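Local atomic coordinates of sulfotransferase (Mycobacterium tuberculosis, PDB entry 2ZQ5), a protein that probably transfers a sulfuryl group from the donor PAPS to an acceptor substrate. Residues 77-82 with 216-221; 83-88 with 212-217; 97-102 with 259-264; 251-256 with 312-317. All blocks are in the same frame, centred on the assembly; numbering follows the deposited sequence.

Contact 1: residues 77-82 with 216-221; sequences SAWKQY and LQLIGL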
loop_
_atom_site.group_PDB
_atom_site.type_symbol
_atom_site.label_atom_id
_atom_site.label_comp_id
_atom_site.label_asym_id
_atom_site.label_seq_id
_atom_site.Cartn_x
_atom_site.Cartn_y
_atom_site.Cartn_z
ATOM N N SER A 77 18.792 9.037 -3.922
ATOM C CA SER A 77 19.924 8.870 -4.824
ATOM C C SER A 77 19.457 8.796 -6.274
ATOM O O SER A 77 20.088 9.363 -7.169
ATOM C CB SER A 77 20.702 7.602 -4.466
ATOM O OG SER A 77 21.841 7.456 -5.302
ATOM N N ALA A 78 18.350 8.100 -6.510
ATOM C CA ALA A 78 17.818 7.969 -7.859
ATOM C C ALA A 78 17.439 9.329 -8.441
ATOM O O ALA A 78 17.667 9.586 -9.624
ATOM C CB ALA A 78 16.607 7.040 -7.862
ATOM N N TRP A 79 16.856 10.195 -7.617
ATOM C CA TRP A 79 16.467 11.521 -8.087
ATOM C C TRP A 79 17.683 12.334 -8.515
ATOM O O TRP A 79 17.600 13.141 -9.441
ATOM C CB TRP A 79 15.673 12.274 -7.008
ATOM C CG TRP A 79 14.306 11.693 -6.759
ATOM C CD1 TRP A 79 13.442 11.206 -7.699
ATOM C CD2 TRP A 79 13.647 11.553 -5.495
ATOM N NE1 TRP A 79 12.283 10.769 -7.095
ATOM C CE2 TRP A 79 12.383 10.970 -5.745
ATOM C CE3 TRP A 79 13.999 11.863 -4.174
ATOM C CZ2 TRP A 79 11.469 10.688 -4.721
ATOM C CZ3 TRP A 79 13.091 11.584 -3.157
ATOM C CH2 TRP A 79 11.840 11.002 -3.439
ATOM N N LYS A 80 18.810 12.121 -7.840
ATOM C CA LYS A 80 20.046 12.825 -8.174
ATOM C C LYS A 80 20.600 12.278 -9.482
ATOM O O LYS A 80 21.157 13.014 -10.298
ATOM C CB LYS A 80 21.095 12.619 -7.089
ATOM C CG LYS A 80 20.811 13.295 -5.773
ATOM C CD LYS A 80 21.947 12.986 -4.818
ATOM C CE LYS A 80 21.749 13.618 -3.463
ATOM N NZ LYS A 80 22.847 13.199 -2.549
ATOM N N GLN A 81 20.453 10.971 -9.663
ATOM C CA GLN A 81 20.935 10.298 -10.862
ATOM C C GLN A 81 20.099 10.654 -12.082
ATOM O O GLN A 81 20.607 10.690 -13.204
ATOM C CB GLN A 81 20.890 8.783 -10.663
ATOM C CG GLN A 81 21.847 8.246 -9.618
ATOM C CD GLN A 81 21.593 6.782 -9.322
ATOM O OE1 GLN A 81 21.461 5.969 -10.234
ATOM N NE2 GLN A 81 21.526 6.438 -8.041
ATOM N N TYR A 82 18.815 10.909 -11.854
ATOM C CA TYR A 82 17.888 11.231 -12.933
ATOM C C TYR A 82 17.090 12.490 -12.636
ATOM O O TYR A 82 15.879 12.431 -12.434
ATOM C CB TYR A 82 16.931 10.056 -13.143
ATOM C CG TYR A 82 17.638 8.775 -13.507
ATOM C CD1 TYR A 82 18.022 8.521 -14.821
ATOM C CD2 TYR A 82 17.965 7.833 -12.530
ATOM C CE1 TYR A 82 18.713 7.363 -15.158
ATOM C CE2 TYR A 82 18.660 6.671 -12.856
ATOM C CZ TYR A 82 19.030 6.444 -14.173
ATOM O OH TYR A 82 19.719 5.301 -14.504
ATOM N N LEU A 216 6.741 8.325 -8.634
ATOM C CA LEU A 216 6.094 7.870 -9.863
ATOM C C LEU A 216 6.809 8.504 -11.059
ATOM O O LEU A 216 6.991 7.861 -12.091
ATOM C CB LEU A 216 4.609 8.252 -9.891
ATOM C CG LEU A 216 3.693 7.615 -8.841
ATOM C CD1 LEU A 216 2.243 7.821 -9.266
ATOM C CD2 LEU A 216 3.981 6.125 -8.708
ATOM N N GLN A 217 7.205 9.768 -10.919
ATOM C CA GLN A 217 7.922 10.471 -11.984
ATOM C C GLN A 217 9.233 9.756 -12.293
ATOM O O GLN A 217 9.614 9.610 -13.455
ATOM C CB GLN A 217 8.245 11.908 -11.569
ATOM C CG GLN A 217 7.062 12.853 -11.508
ATOM C CD GLN A 217 7.480 14.241 -11.060
ATOM O OE1 GLN A 217 8.063 14.410 -9.989
ATOM N NE2 GLN A 217 7.190 15.242 -11.883
ATOM N N LEU A 218 9.927 9.331 -11.242
ATOM C CA LEU A 218 11.200 8.634 -11.377
ATOM C C LEU A 218 11.033 7.254 -12.003
ATOM O O LEU A 218 11.663 6.936 -13.012
ATOM C CB LEU A 218 11.853 8.488 -10.002
ATOM C CG LEU A 218 13.041 7.526 -9.913
ATOM C CD1 LEU A 218 14.255 8.132 -10.612
ATOM C CD2 LEU A 218 13.338 7.236 -8.449
ATOM N N ILE A 219 10.180 6.433 -11.401
ATOM C CA ILE A 219 9.958 5.085 -11.899
ATOM C C ILE A 219 9.360 5.088 -13.302
ATOM O O ILE A 219 9.672 4.216 -14.113
ATOM C CB ILE A 219 9.050 4.293 -10.923
ATOM C CG1 ILE A 219 9.759 4.165 -9.573
ATOM C CG2 ILE A 219 8.715 2.916 -11.504
ATOM C CD1 ILE A 219 8.883 3.616 -8.462
ATOM N N GLY A 220 8.520 6.081 -13.595
ATOM C CA GLY A 220 7.898 6.162 -14.905
ATOM C C GLY A 220 8.620 7.039 -15.916
ATOM O O GLY A 220 8.041 7.392 -16.943
ATOM N N LEU A 221 9.880 7.369 -15.641
ATOM C CA LEU A 221 10.680 8.224 -16.521
ATOM C C LEU A 221 10.768 7.753 -17.972
ATOM O O LEU A 221 10.829 8.576 -18.891
ATOM C CB LEU A 221 12.097 8.369 -15.961
ATOM C CG LEU A 221 13.064 9.234 -16.776
ATOM C CD1 LEU A 221 12.603 10.689 -16.740
ATOM C CD2 LEU A 221 14.472 9.105 -16.210
#
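The C-terminal end of helix 55-81 approaches that of helix 206-219 most closely at Trp-79 and Leu-218, whose CA atoms lie 6.8 Å apart. This is a buried helix-end packing in the sulfotransferase fold, joining the helical region that precedes the first strand of the sheet to a helix that leads to strand 227-231. Leu-218 carries most of it. With CG anti to the backbone N (chi1 167°), its side chain reaches between Ala-78, Trp-79 and Tyr-82. CD2 presses on Ala-78 CB at 3.3 Å, tighter than usual carbon contact. Leu-218 CB lies 3.7 Å from Trp-79 NE1, the leucine crossing the indole at about a right angle; the same indole has a cation-pi partner in Arg-214. Tyr-82, the first residue to leave helical geometry, closes the contact: Leu-218 CD1 lies 4.2 Å from Tyr-82 CB. Beyond the helix, Leu-221 also holds CG anti to its backbone N, and its side chain crosses that of Tyr-82 at about a right angle. The interface is thus built of van der Waals contacts, and at its outer end the methyl CD2 of Leu-221 rests 3.9 Å from Tyr-82 CD1.

Contact 2: residues 83-88 with 212-217; sequences PEHVDV and HRRNLQ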
loop_
_atom_site.group_PDB
_atom_site.type_symbol
_atom_site.label_atom_id
_atom_site.label_comp_id
_atom_site.label_asym_id
_atom_site.label_seq_id
_atom_site.Cartn_x
_atom_site.Cartn_y
_atom_site.Cartn_z
ATOM N N PRO A 83 17.754 13.653 -12.619
ATOM C CA PRO A 83 17.045 14.904 -12.339
ATOM C C PRO A 83 15.903 15.210 -13.308
ATOM O O PRO A 83 14.970 15.928 -12.961
ATOM C CB PRO A 83 18.160 15.950 -12.390
ATOM C CG PRO A 83 19.135 15.357 -13.360
ATOM C CD PRO A 83 19.170 13.910 -12.936
ATOM N N GLU A 84 15.971 14.654 -14.513
ATOM C CA GLU A 84 14.936 14.887 -15.515
ATOM C C GLU A 84 13.570 14.330 -15.109
ATOM O O GLU A 84 12.566 14.580 -15.778
ATOM C CB GLU A 84 15.352 14.285 -16.860
ATOM C CG GLU A 84 15.593 12.782 -16.818
ATOM C CD GLU A 84 17.040 12.416 -16.540
ATOM O OE1 GLU A 84 17.703 13.123 -15.752
ATOM O OE2 GLU A 84 17.507 11.409 -17.106
ATOM N N HIS A 85 13.525 13.573 -14.018
ATOM C CA HIS A 85 12.260 13.010 -13.555
ATOM C C HIS A 85 11.266 14.125 -13.225
ATOM O O HIS A 85 10.056 13.940 -13.340
ATOM C CB HIS A 85 12.485 12.142 -12.310
ATOM C CG HIS A 85 12.817 12.925 -11.077
ATOM N ND1 HIS A 85 11.856 13.396 -10.210
ATOM C CD2 HIS A 85 14.006 13.344 -10.582
ATOM C CE1 HIS A 85 12.438 14.069 -9.233
ATOM N NE2 HIS A 85 13.742 14.052 -9.436
ATOM N N VAL A 86 11.783 15.284 -12.823
ATOM C CA VAL A 86 10.927 16.411 -12.458
ATOM C C VAL A 86 10.063 16.926 -13.605
ATOM O O VAL A 86 9.036 17.564 -13.373
ATOM C CB VAL A 86 11.754 17.603 -11.904
ATOM C CG1 VAL A 86 12.541 17.167 -10.683
ATOM C CG2 VAL A 86 12.684 18.146 -12.976
ATOM N N ASP A 87 10.470 16.645 -14.839
ATOM C CA ASP A 87 9.715 17.110 -15.998
ATOM C C ASP A 87 8.621 16.145 -16.438
ATOM O O ASP A 87 7.883 16.425 -17.384
ATOM C CB ASP A 87 10.660 17.378 -17.171
ATOM C CG ASP A 87 11.736 18.389 -16.831
ATOM O OD1 ASP A 87 11.401 19.425 -16.223
ATOM O OD2 ASP A 87 12.912 18.151 -17.178
ATOM N N VAL A 88 8.510 15.013 -15.751
ATOM C CA VAL A 88 7.500 14.025 -16.097
ATOM C C VAL A 88 6.125 14.442 -15.592
ATOM O O VAL A 88 5.937 14.696 -14.405
ATOM C CB VAL A 88 7.846 12.637 -15.507
ATOM C CG1 VAL A 88 6.719 11.643 -15.798
ATOM C CG2 VAL A 88 9.156 12.137 -16.097
ATOM N N HIS A 212 5.278 10.613 -3.064
ATOM C CA HIS A 212 4.743 9.487 -3.825
ATOM C C HIS A 212 4.808 9.856 -5.313
ATOM O O HIS A 212 5.273 9.073 -6.142
ATOM C CB HIS A 212 3.301 9.236 -3.349
ATOM C CG HIS A 212 2.556 8.179 -4.108
ATOM N ND1 HIS A 212 1.877 8.442 -5.279
ATOM C CD2 HIS A 212 2.297 6.884 -3.807
ATOM C CE1 HIS A 212 1.229 7.357 -5.663
ATOM N NE2 HIS A 212 1.466 6.397 -4.786
ATOM N N ARG A 213 4.372 11.069 -5.640
ATOM C CA ARG A 213 4.382 11.541 -7.022
ATOM C C ARG A 213 5.800 11.640 -7.590
ATOM O O ARG A 213 6.033 11.273 -8.744
ATOM C CB ARG A 213 3.675 12.895 -7.116
ATOM C CG ARG A 213 3.648 13.476 -8.515
ATOM C CD ARG A 213 2.688 14.651 -8.605
ATOM N NE ARG A 213 2.776 15.316 -9.902
ATOM C CZ ARG A 213 3.791 16.093 -10.266
ATOM N NH1 ARG A 213 4.799 16.303 -9.430
ATOM N NH2 ARG A 213 3.803 16.658 -11.467
ATOM N N ARG A 214 6.742 12.138 -6.791
ATOM C CA ARG A 214 8.128 12.238 -7.241
ATOM C C ARG A 214 8.645 10.843 -7.576
ATOM O O ARG A 214 9.431 10.671 -8.507
ATOM C CB ARG A 214 9.012 12.872 -6.163
ATOM C CG ARG A 214 8.749 14.347 -5.905
ATOM C CD ARG A 214 9.841 14.928 -5.017
ATOM N NE ARG A 214 11.162 14.740 -5.615
ATOM C CZ ARG A 214 12.308 15.071 -5.028
ATOM N NH1 ARG A 214 12.307 15.612 -3.816
ATOM N NH2 ARG A 214 13.458 14.861 -5.653
ATOM N N ASN A 215 8.211 9.844 -6.813
ATOM C CA ASN A 215 8.637 8.481 -7.086
ATOM C C ASN A 215 7.985 7.934 -8.355
ATOM O O ASN A 215 8.608 7.164 -9.085
ATOM C CB ASN A 215 8.362 7.576 -5.883
ATOM C CG ASN A 215 9.542 7.524 -4.930
ATOM O OD1 ASN A 215 10.676 7.285 -5.354
ATOM N ND2 ASN A 215 9.290 7.746 -3.644
ATOM N N LEU A 216 6.741 8.325 -8.634
ATOM C CA LEU A 216 6.094 7.870 -9.863
ATOM C C LEU A 216 6.809 8.504 -11.059
ATOM O O LEU A 216 6.991 7.861 -12.091
ATOM C CB LEU A 216 4.609 8.252 -9.891
ATOM C CG LEU A 216 3.693 7.615 -8.841
ATOM C CD1 LEU A 216 2.243 7.821 -9.266
ATOM C CD2 LEU A 216 3.981 6.125 -8.708
ATOM N N GLN A 217 7.205 9.768 -10.919
ATOM C CA GLN A 217 7.922 10.471 -11.984
ATOM C C GLN A 217 9.233 9.756 -12.293
ATOM O O GLN A 217 9.614 9.610 -13.455
ATOM C CB GLN A 217 8.245 11.908 -11.569
ATOM C CG GLN A 217 7.062 12.853 -11.508
ATOM C CD GLN A 217 7.480 14.241 -11.060
ATOM O OE1 GLN A 217 8.063 14.410 -9.989
ATOM N NE2 GLN A 217 7.190 15.242 -11.883
HETATM O O HOH W 1 5.595 17.920 -13.770
#
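Gln-217 sets CG anti to the carbonyl carbon (chi1 -72°) and then runs out extended, so that its amide reaches the backbone of 83-88, while His-85 takes the crowded chi1 position between N and C (71°). In this part of the sulfotransferase fold a 3-10 turn, residues 83-87, in the connection from helix 55-81 to strand 94-97, packs against helix 206-219. The Gln-217 amide does the joining: NE2 donates to Val-88 O at 2.9 Å along an almost straight line (176°), with each partner in the plane of the other's flat group. Around this bond the glutamine shaft is packed, its CB 3.2 Å from His-85 O and 4.0 Å from Val-88 CB, while Val-88 CG2 lies against the Gln-217 carbonyl oxygen. The His-85 ring and the Arg-214 guanidinium are nearly coplanar and meet edge to edge, whereas Val-86 CG1 sits over one face of the imidazole, offset toward its rim. The Trp-79 ring also packs on His-85. At the outer margin extended Arg-213 joins in through a water: NH2 donates to it at 3.2 Å, and the water in turn makes weak bonds to Val-86 O and, at 3.3 Å, to Val-88 O.

Contact 3: residues 97-102 with 259-264; sequences TGLVRT and ETIMAS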
loop_
_atom_site.group_PDB
_atom_site.type_symbol
_atom_site.label_atom_id
_atom_site.label_comp_id
_atom_site.label_asym_id
_atom_site.label_seq_id
_atom_site.Cartn_x
_atom_site.Cartn_y
_atom_site.Cartn_z
ATOM N N THR A 97 -8.908 1.853 -4.572
ATOM C CA THR A 97 -8.827 1.741 -3.129
ATOM C C THR A 97 -10.050 1.018 -2.589
ATOM O O THR A 97 -11.037 0.811 -3.306
ATOM C CB THR A 97 -8.652 3.132 -2.456
ATOM O OG1 THR A 97 -8.267 2.950 -1.090
ATOM C CG2 THR A 97 -9.938 3.941 -2.516
ATOM N N GLY A 98 -9.962 0.621 -1.326
ATOM C CA GLY A 98 -11.032 -0.111 -0.679
ATOM C C GLY A 98 -10.388 -1.067 0.304
ATOM O O GLY A 98 -9.162 -1.144 0.379
ATOM N N LEU A 99 -11.201 -1.792 1.060
ATOM C CA LEU A 99 -10.677 -2.742 2.038
ATOM C C LEU A 99 -10.116 -3.984 1.375
ATOM O O LEU A 99 -10.425 -4.288 0.224
ATOM C CB LEU A 99 -11.778 -3.176 3.008
ATOM C CG LEU A 99 -12.076 -2.301 4.225
ATOM C CD1 LEU A 99 -12.299 -0.858 3.819
ATOM C CD2 LEU A 99 -13.303 -2.860 4.939
ATOM N N VAL A 100 -9.277 -4.705 2.109
ATOM C CA VAL A 100 -8.737 -5.942 1.580
ATOM C C VAL A 100 -9.960 -6.858 1.508
ATOM O O VAL A 100 -10.915 -6.681 2.271
ATOM C CB VAL A 100 -7.670 -6.544 2.525
ATOM C CG1 VAL A 100 -8.283 -6.854 3.876
ATOM C CG2 VAL A 100 -7.074 -7.798 1.907
ATOM N N ARG A 101 -9.941 -7.807 0.579
ATOM C CA ARG A 101 -11.040 -8.753 0.383
ATOM C C ARG A 101 -12.256 -8.144 -0.321
ATOM O O ARG A 101 -13.359 -8.688 -0.235
ATOM C CB ARG A 101 -11.487 -9.355 1.725
ATOM C CG ARG A 101 -10.383 -10.011 2.539
ATOM C CD ARG A 101 -9.704 -11.146 1.793
ATOM N NE ARG A 101 -8.719 -11.816 2.639
ATOM C CZ ARG A 101 -7.804 -12.672 2.196
ATOM N NH1 ARG A 101 -7.738 -12.970 0.905
ATOM N NH2 ARG A 101 -6.955 -13.233 3.047
ATOM N N THR A 102 -12.068 -7.019 -1.012
ATOM C CA THR A 102 -13.177 -6.388 -1.732
ATOM C C THR A 102 -12.931 -6.316 -3.237
ATOM O O THR A 102 -13.709 -5.705 -3.971
ATOM C CB THR A 102 -13.471 -4.953 -1.225
ATOM O OG1 THR A 102 -12.346 -4.103 -1.484
ATOM C CG2 THR A 102 -13.767 -4.965 0.262
ATOM N N GLU A 259 -19.470 -6.810 7.056
ATOM C CA GLU A 259 -19.745 -7.915 7.966
ATOM C C GLU A 259 -19.434 -9.267 7.321
ATOM O O GLU A 259 -19.276 -10.267 8.021
ATOM C CB GLU A 259 -21.206 -7.887 8.449
ATOM C CG GLU A 259 -22.243 -8.178 7.372
ATOM C CD GLU A 259 -22.728 -6.929 6.662
ATOM O OE1 GLU A 259 -21.970 -5.940 6.593
ATOM O OE2 GLU A 259 -23.870 -6.940 6.158
ATOM N N THR A 260 -19.331 -9.301 5.993
ATOM C CA THR A 260 -19.036 -10.550 5.296
ATOM C C THR A 260 -17.543 -10.793 5.094
ATOM O O THR A 260 -17.150 -11.856 4.615
ATOM C CB THR A 260 -19.723 -10.622 3.907
ATOM O OG1 THR A 260 -19.150 -9.649 3.028
ATOM C CG2 THR A 260 -21.214 -10.368 4.039
ATOM N N ILE A 261 -16.711 -9.820 5.459
ATOM C CA ILE A 261 -15.266 -9.973 5.297
ATOM C C ILE A 261 -14.426 -9.650 6.535
ATOM O O ILE A 261 -13.233 -9.952 6.564
ATOM C CB ILE A 261 -14.725 -9.107 4.123
ATOM C CG1 ILE A 261 -15.113 -7.637 4.323
ATOM C CG2 ILE A 261 -15.254 -9.634 2.795
ATOM C CD1 ILE A 261 -14.447 -6.693 3.335
ATOM N N MET A 262 -15.034 -9.048 7.555
ATOM C CA MET A 262 -14.292 -8.682 8.763
ATOM C C MET A 262 -13.534 -9.856 9.385
ATOM O O MET A 262 -12.367 -9.714 9.757
ATOM C CB MET A 262 -15.231 -8.051 9.798
ATOM C CG MET A 262 -14.538 -7.579 11.087
ATOM S SD MET A 262 -13.102 -6.470 10.873
ATOM C CE MET A 262 -13.899 -4.957 10.389
ATOM N N ALA A 263 -14.173 -11.016 9.498
ATOM C CA ALA A 263 -13.479 -12.164 10.081
ATOM C C ALA A 263 -12.267 -12.544 9.234
ATOM O O ALA A 263 -11.189 -12.814 9.764
ATOM C CB ALA A 263 -14.429 -13.354 10.204
ATOM N N SER A 264 -12.449 -12.548 7.915
ATOM C CA SER A 264 -11.378 -12.892 6.985
ATOM C C SER A 264 -10.229 -11.893 7.097
ATOM O O SER A 264 -9.057 -12.271 7.056
ATOM C CB SER A 264 -11.916 -12.904 5.552
ATOM O OG SER A 264 -10.895 -13.219 4.620
#
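Apolar packing dominates the meeting of the loop after strand 94-97 with the start of helix 262-272. The loop, with sequence TGLVRT, probably corresponds to the P-loop-like segment that in sulfotransferases generally cradles the 5'-phosphosulfate of PAPS. Ile-261, at the N-cap position, wedges against it with CG1 in the crowded place between N and C (chi1 56°). One branch ends in CD1, which lies 3.6 Å from Thr-102 CG2 and reaches toward Leu-99 CD2; the same methyl rests against the carbonyl oxygen of Val-100. The other branch, Ile-261 CG2, sits 3.9 Å from Arg-101 CB. Leu-99 is further packed by Trp-293 and Leu-297 of helix 282-304.

Hydrogen bonds shape the loop from within. Leu-99 to Thr-102 form a type II turn whose backbone bond is weak, and Thr-102 OG1 reinforces it by donating to a lone pair of Leu-99 O at 2.6 Å. The same hydroxyl also bonds to Thr-254 OG1, tying the turn to strand 250-255.

Polar approach without bonding is seen on the exposed side, at Arg-101. With positive phi (75°) and a chain bent at chi2, it brings NE to 3.3 Å from Ser-264 OG, but the angle is poor for a hydrogen bond. Methyl contacts therefore hold the turn against Ile-261, with Thr-102 OG1 bracing it from within, while Arg-101 and Ser-264 add proximity but no hydrogen bond between them.

Contact 4: residues 251-256 with 312-317; sequences VVQTHR and FYDVDY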
loop_
_atom_site.group_PDB
_atom_site.type_symbol
_atom_site.label_atom_id
_atom_site.label_comp_id
_atom_site.label_asym_id
_atom_site.label_seq_id
_atom_site.Cartn_x
_atom_site.Cartn_y
_atom_site.Cartn_z
ATOM N N VAL A 251 -10.556 8.063 -9.429
ATOM C CA VAL A 251 -10.583 7.179 -8.272
ATOM C C VAL A 251 -11.687 6.132 -8.328
ATOM O O VAL A 251 -12.854 6.461 -8.541
ATOM C CB VAL A 251 -10.748 8.011 -6.987
ATOM C CG1 VAL A 251 -10.641 7.117 -5.766
ATOM C CG2 VAL A 251 -9.694 9.108 -6.940
ATOM N N VAL A 252 -11.303 4.874 -8.127
ATOM C CA VAL A 252 -12.240 3.755 -8.133
ATOM C C VAL A 252 -12.237 3.094 -6.761
ATOM O O VAL A 252 -11.190 2.664 -6.278
ATOM C CB VAL A 252 -11.845 2.680 -9.176
ATOM C CG1 VAL A 252 -12.858 1.545 -9.162
ATOM C CG2 VAL A 252 -11.756 3.300 -10.557
ATOM N N GLN A 253 -13.409 3.017 -6.140
ATOM C CA GLN A 253 -13.537 2.394 -4.829
ATOM C C GLN A 253 -14.335 1.101 -4.926
ATOM O O GLN A 253 -15.415 1.070 -5.522
ATOM C CB GLN A 253 -14.232 3.335 -3.843
ATOM C CG GLN A 253 -14.441 2.713 -2.466
ATOM C CD GLN A 253 -15.164 3.633 -1.511
ATOM O OE1 GLN A 253 -16.026 4.411 -1.917
ATOM N NE2 GLN A 253 -14.829 3.538 -0.229
ATOM N N THR A 254 -13.801 0.038 -4.338
ATOM C CA THR A 254 -14.485 -1.246 -4.340
ATOM C C THR A 254 -15.364 -1.322 -3.099
ATOM O O THR A 254 -15.065 -0.707 -2.073
ATOM C CB THR A 254 -13.486 -2.415 -4.336
ATOM O OG1 THR A 254 -12.566 -2.255 -3.249
ATOM C CG2 THR A 254 -12.726 -2.467 -5.649
ATOM N N HIS A 255 -16.449 -2.081 -3.194
ATOM C CA HIS A 255 -17.384 -2.216 -2.087
ATOM C C HIS A 255 -17.821 -3.652 -1.861
ATOM O O HIS A 255 -17.986 -4.423 -2.806
ATOM C CB HIS A 255 -18.637 -1.379 -2.354
ATOM C CG HIS A 255 -18.380 0.092 -2.429
ATOM N ND1 HIS A 255 -18.292 0.888 -1.307
ATOM C CD2 HIS A 255 -18.188 0.911 -3.490
ATOM C CE1 HIS A 255 -18.058 2.135 -1.674
ATOM N NE2 HIS A 255 -17.990 2.176 -2.993
ATOM N N ARG A 256 -18.011 -3.996 -0.593
ATOM C CA ARG A 256 -18.475 -5.318 -0.198
ATOM C C ARG A 256 -18.924 -5.175 1.250
ATOM O O ARG A 256 -18.209 -4.596 2.062
ATOM C CB ARG A 256 -17.348 -6.345 -0.306
ATOM C CG ARG A 256 -17.830 -7.781 -0.206
ATOM C CD ARG A 256 -16.679 -8.746 -0.330
ATOM N NE ARG A 256 -17.136 -10.129 -0.375
ATOM C CZ ARG A 256 -16.328 -11.180 -0.474
ATOM N NH1 ARG A 256 -15.014 -11.010 -0.536
ATOM N NH2 ARG A 256 -16.834 -12.405 -0.524
ATOM N N PHE A 312 -14.948 9.879 -9.904
ATOM C CA PHE A 312 -15.095 8.739 -8.999
ATOM C C PHE A 312 -15.993 7.657 -9.571
ATOM O O PHE A 312 -16.935 7.942 -10.314
ATOM C CB PHE A 312 -15.672 9.204 -7.658
ATOM C CG PHE A 312 -14.751 10.090 -6.881
ATOM C CD1 PHE A 312 -13.938 9.568 -5.878
ATOM C CD2 PHE A 312 -14.662 11.445 -7.178
ATOM C CE1 PHE A 312 -13.050 10.385 -5.184
ATOM C CE2 PHE A 312 -13.778 12.269 -6.492
ATOM C CZ PHE A 312 -12.967 11.739 -5.493
ATOM N N TYR A 313 -15.697 6.413 -9.211
ATOM C CA TYR A 313 -16.480 5.271 -9.664
ATOM C C TYR A 313 -16.531 4.246 -8.540
ATOM O O TYR A 313 -15.513 3.963 -7.907
ATOM C CB TYR A 313 -15.842 4.631 -10.902
ATOM C CG TYR A 313 -16.712 3.586 -11.572
ATOM C CD1 TYR A 313 -17.544 3.924 -12.638
ATOM C CD2 TYR A 313 -16.720 2.267 -11.125
ATOM C CE1 TYR A 313 -18.363 2.972 -13.241
ATOM C CE2 TYR A 313 -17.537 1.306 -11.718
ATOM C CZ TYR A 313 -18.353 1.666 -12.775
ATOM O OH TYR A 313 -19.157 0.715 -13.363
ATOM N N ASP A 314 -17.718 3.702 -8.289
ATOM C CA ASP A 314 -17.904 2.694 -7.251
ATOM C C ASP A 314 -18.133 1.336 -7.888
ATOM O O ASP A 314 -19.001 1.186 -8.751
ATOM C CB ASP A 314 -19.104 3.045 -6.372
ATOM C CG ASP A 314 -18.898 4.319 -5.591
ATOM O OD1 ASP A 314 -18.031 4.332 -4.689
ATOM O OD2 ASP A 314 -19.597 5.311 -5.881
ATOM N N VAL A 315 -17.353 0.349 -7.461
ATOM C CA VAL A 315 -17.468 -1.004 -7.984
ATOM C C VAL A 315 -17.929 -1.954 -6.890
ATOM O O VAL A 315 -17.370 -1.965 -5.795
ATOM C CB VAL A 315 -16.112 -1.523 -8.515
ATOM C CG1 VAL A 315 -16.237 -2.985 -8.922
ATOM C CG2 VAL A 315 -15.655 -0.683 -9.691
ATOM N N ASP A 316 -18.953 -2.749 -7.182
ATOM C CA ASP A 316 -19.449 -3.717 -6.212
ATOM C C ASP A 316 -18.747 -5.043 -6.456
ATOM O O ASP A 316 -18.626 -5.488 -7.599
ATOM C CB ASP A 316 -20.962 -3.897 -6.345
ATOM C CG ASP A 316 -21.738 -2.710 -5.816
ATOM O OD1 ASP A 316 -21.553 -2.358 -4.630
ATOM O OD2 ASP A 316 -22.535 -2.130 -6.583
ATOM N N TYR A 317 -18.274 -5.665 -5.382
ATOM C CA TYR A 317 -17.574 -6.938 -5.482
ATOM C C TYR A 317 -18.378 -7.957 -6.285
ATOM O O TYR A 317 -17.820 -8.675 -7.113
ATOM C CB TYR A 317 -17.293 -7.502 -4.086
ATOM C CG TYR A 317 -16.410 -8.732 -4.091
ATOM C CD1 TYR A 317 -15.061 -8.644 -4.429
ATOM C CD2 TYR A 317 -16.925 -9.984 -3.761
ATOM C CE1 TYR A 317 -14.243 -9.772 -4.439
ATOM C CE2 TYR A 317 -16.117 -11.120 -3.767
ATOM C CZ TYR A 317 -14.779 -11.007 -4.105
ATOM O OH TYR A 317 -13.975 -12.125 -4.105
#
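Strands 251-255 and 312-316, neighbours in the five-stranded parallel sheet of the P-loop NTPase-like sulfotransferase fold, run in register, 312-316 being outermost in this chain. Five backbone hydrogen bonds join them, from Tyr-313 N to Val-251 O through Tyr-317 N to His-255 O (2.9 Å). On the face bearing Val-251, Gln-253 and His-255, His-255 NE2 donates to Asp-314 OD1 at 2.7 Å; the carboxylate oxygen lies in the imidazole plane but is met from above its own plane. The opposite face packs Val-252 CG1 on Val-315 CG2 at 3.6 Å. Past the strand ends, extended Arg-256 lays its guanidinium flat on Tyr-317, centres 3.9 Å apart and planes at 16°.

Further out, Arg-304 forms a salt bridge to Asp-314 OD2, Arg-101 O accepts from Arg-256 NH1, and Asp-330 binds the Tyr-313 hydroxyl. Clamped by both histidine and arginine, Asp-314 probably stays ionised, and its charge would tend to stabilise a protonated His-255. Stacking and the carbonyl bond together fix the rotation of the Arg-256 guanidinium.

In the fold
Contacts 1 and 2 are neighbours, their centres about 6 Å apart: both use helix 206-219, share Leu-216 and Gln-217, and are bridged by a probable hydrogen bond from Trp-79 NE1 to Arg-214 O. Contacts 3 and 4 form a second pair, about 13 Å between centres, around the end of strand 250-255, whose chain leads on to helix 262-272. The centres of contacts 1 and 3 lie about 35 Å apart, on opposite sides of the chain's centre. Along the chain, contacts 1 and 2 interlock with contact 3 but close before contact 4 opens. One pair packs the end of helix 55-81 and the turn after it on helix 206-219, far from the sheet edge; the other organises that edge and the probable donor-binding loop.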